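Local coordinates for protein putative D-tyrosyl-tRNA(Tyr) deacylase 2 (Leishmania major, PDB 1TC5) that probably hydrolyses D-tyrosyl-tRNA(Tyr) to D-tyrosine and free tRNA, a possible defence against harmful D-tyrosine, and works as a homodimer, at residues F129-F132 against V133-A136. Residues are numbered along the deposited sequence; the frame is centred on the assembly and turned at random.
Sequences FCHF and VRVA
Val133 CG2 lies over one face of the Phe129 ring, 4.1 Å from the ring centroid and 21° off the normal, an i to i+4 CH-pi contact in the last turns of the alpha-helix 119-136. Four consecutive i to i+4 backbone hydrogen bonds establish the helical geometry; the straightest, Arg134 N to Cys130 O, is 3.0 Å long with an N-H...O angle of 172°. The packed side is apolar. Phe129 and Phe132 rest on Val62 of helix 55-67, while Cys130 and Val133 meet Ile96 and Ile94 of strand 93-98, so the helix end joins its neighbouring helix to the mixed sheet. The other side is more open and polar. There the Arg134 chain, with CG anti to the carbonyl carbon (chi1 -76°) and bent at chi3, runs back along the helix, placing one guanidinium face over the Cys130-His131 peptide, with Cys130 C and His131 N each 4.0 Å from its plane. Cys130 CB approaches Arg134 NH2 at 3.7 Å. Arg134 NH1 forms a salt bridge with Glu141 OE2, which also accepts a hydrogen bond from His131 ND1; this shared carboxylate would probably ease the proximity of the two basic groups. Towards solvent, exposed Val135 sets its CG2 obliquely against the imidazole, 3.4 Å from His131 CE1.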
ATOM      1  N   PHE A 129     -10.734  15.117   8.456  1.00 18.09           N
ATOM      2  CA  PHE A 129     -10.613  14.608   7.105  1.00 16.79           C
ATOM      3  C   PHE A 129     -11.633  13.507   6.800  1.00 14.71           C
ATOM      4  O   PHE A 129     -12.219  13.504   5.723  1.00 17.17           O
ATOM      5  CB  PHE A 129      -9.196  14.092   6.863  1.00 18.94           C
ATOM      6  CG  PHE A 129      -8.996  13.495   5.513  1.00 17.99           C
ATOM      7  CD1 PHE A 129      -8.631  14.301   4.436  1.00 23.07           C
ATOM      8  CD2 PHE A 129      -9.162  12.127   5.313  1.00 23.81           C
ATOM      9  CE1 PHE A 129      -8.427  13.753   3.177  1.00 22.97           C
ATOM     10  CE2 PHE A 129      -8.945  11.559   4.042  1.00 22.17           C
ATOM     11  CZ  PHE A 129      -8.597  12.380   2.978  1.00 22.68           C
ATOM     12  N   CYS A 130     -11.870  12.601   7.753  1.00 12.84           N
ATOM     13  CA  CYS A 130     -12.853  11.547   7.575  1.00 15.32           C
ATOM     14  C   CYS A 130     -14.276  12.126   7.540  1.00 15.35           C
ATOM     15  O   CYS A 130     -15.104  11.672   6.750  1.00 15.91           O
ATOM     16  CB  CYS A 130     -12.727  10.480   8.676  1.00 16.12           C
ATOM     17  SG  CYS A 130     -11.162   9.504   8.690  1.00 18.49           S
ATOM     18  N   HIS A 131     -14.545  13.115   8.396  1.00 13.93           N
ATOM     19  CA  HIS A 131     -15.824  13.836   8.365  1.00 14.89           C
ATOM     20  C   HIS A 131     -16.118  14.460   6.976  1.00 15.39           C
ATOM     21  O   HIS A 131     -17.225  14.327   6.437  1.00 15.43           O
ATOM     22  CB  HIS A 131     -15.845  14.912   9.462  1.00 15.22           C
ATOM     23  CG  HIS A 131     -17.007  15.856   9.359  1.00 20.16           C
ATOM     24  ND1 HIS A 131     -18.315  15.420   9.312  1.00 23.53           N
ATOM     25  CD2 HIS A 131     -17.056  17.207   9.268  1.00 21.97           C
ATOM     26  CE1 HIS A 131     -19.121  16.465   9.208  1.00 19.24           C
ATOM     27  NE2 HIS A 131     -18.381  17.559   9.169  1.00 20.46           N
ATOM     28  N   PHE A 132     -15.133  15.166   6.421  1.00 15.85           N
ATOM     29  CA  PHE A 132     -15.278  15.830   5.137  1.00 15.31           C
ATOM     30  C   PHE A 132     -15.533  14.826   4.028  1.00 16.02           C
ATOM     31  O   PHE A 132     -16.268  15.114   3.108  1.00 16.08           O
ATOM     32  CB  PHE A 132     -14.041  16.678   4.813  1.00 16.18           C
ATOM     33  CG  PHE A 132     -13.927  17.962   5.605  1.00 23.32           C
ATOM     34  CD1 PHE A 132     -15.040  18.572   6.196  1.00 26.17           C
ATOM     35  CD2 PHE A 132     -12.689  18.594   5.721  1.00 25.33           C
ATOM     36  CE1 PHE A 132     -14.914  19.763   6.902  1.00 26.42           C
ATOM     37  CE2 PHE A 132     -12.557  19.786   6.430  1.00 25.60           C
ATOM     38  CZ  PHE A 132     -13.678  20.376   7.014  1.00 24.93           C
ATOM     39  N   VAL A 133     -14.910  13.649   4.103  1.00 18.37           N
ATOM     40  CA  VAL A 133     -15.102  12.614   3.076  1.00 16.81           C
ATOM     41  C   VAL A 133     -16.524  12.061   3.189  1.00 16.96           C
ATOM     42  O   VAL A 133     -17.229  11.956   2.195  1.00 18.30           O
ATOM     43  CB  VAL A 133     -14.010  11.484   3.166  1.00 17.45           C
ATOM     44  CG1 VAL A 133     -14.241  10.330   2.135  1.00 14.63           C
ATOM     45  CG2 VAL A 133     -12.621  12.077   2.954  1.00 14.09           C
ATOM     46  N   ARG A 134     -16.957  11.747   4.406  1.00 15.64           N
ATOM     47  CA  ARG A 134     -18.335  11.305   4.652  1.00 16.67           C
ATOM     48  C   ARG A 134     -19.351  12.277   4.051  1.00 17.23           C
ATOM     49  O   ARG A 134     -20.312  11.858   3.393  1.00 15.43           O
ATOM     50  CB  ARG A 134     -18.636  11.194   6.162  1.00 14.70           C
ATOM     51  CG  ARG A 134     -18.055   9.982   6.892  1.00 18.41           C
ATOM     52  CD  ARG A 134     -18.330  10.036   8.414  1.00 20.21           C
ATOM     53  NE  ARG A 134     -17.156   9.713   9.198  1.00 33.20           N
ATOM     54  CZ  ARG A 134     -16.764  10.348  10.287  1.00 39.33           C
ATOM     55  NH1 ARG A 134     -17.434  11.388  10.764  1.00 37.29           N
ATOM     56  NH2 ARG A 134     -15.673   9.924  10.911  1.00 46.73           N
ATOM     57  N   VAL A 135     -19.123  13.570   4.280  1.00 17.30           N
ATOM     58  CA  VAL A 135     -20.045  14.610   3.827  1.00 16.96           C
ATOM     59  C   VAL A 135     -20.053  14.663   2.295  1.00 18.32           C
ATOM     60  O   VAL A 135     -21.122  14.705   1.688  1.00 19.09           O
ATOM     61  CB  VAL A 135     -19.709  15.980   4.482  1.00 17.29           C
ATOM     62  CG1 VAL A 135     -20.498  17.121   3.857  1.00 20.99           C
ATOM     63  CG2 VAL A 135     -19.988  15.912   5.982  1.00 16.77           C
ATOM     64  N   ALA A 136     -18.871  14.600   1.676  1.00 19.13           N
ATOM     65  CA  ALA A 136     -18.764  14.650   0.208  1.00 19.81           C
ATOM     66  C   ALA A 136     -19.297  13.387  -0.484  1.00 17.80           C
ATOM     67  O   ALA A 136     -19.524  13.387  -1.697  1.00 19.98           O
ATOM     68  CB  ALA A 136     -17.305  14.908  -0.221  1.00 21.87           C
TER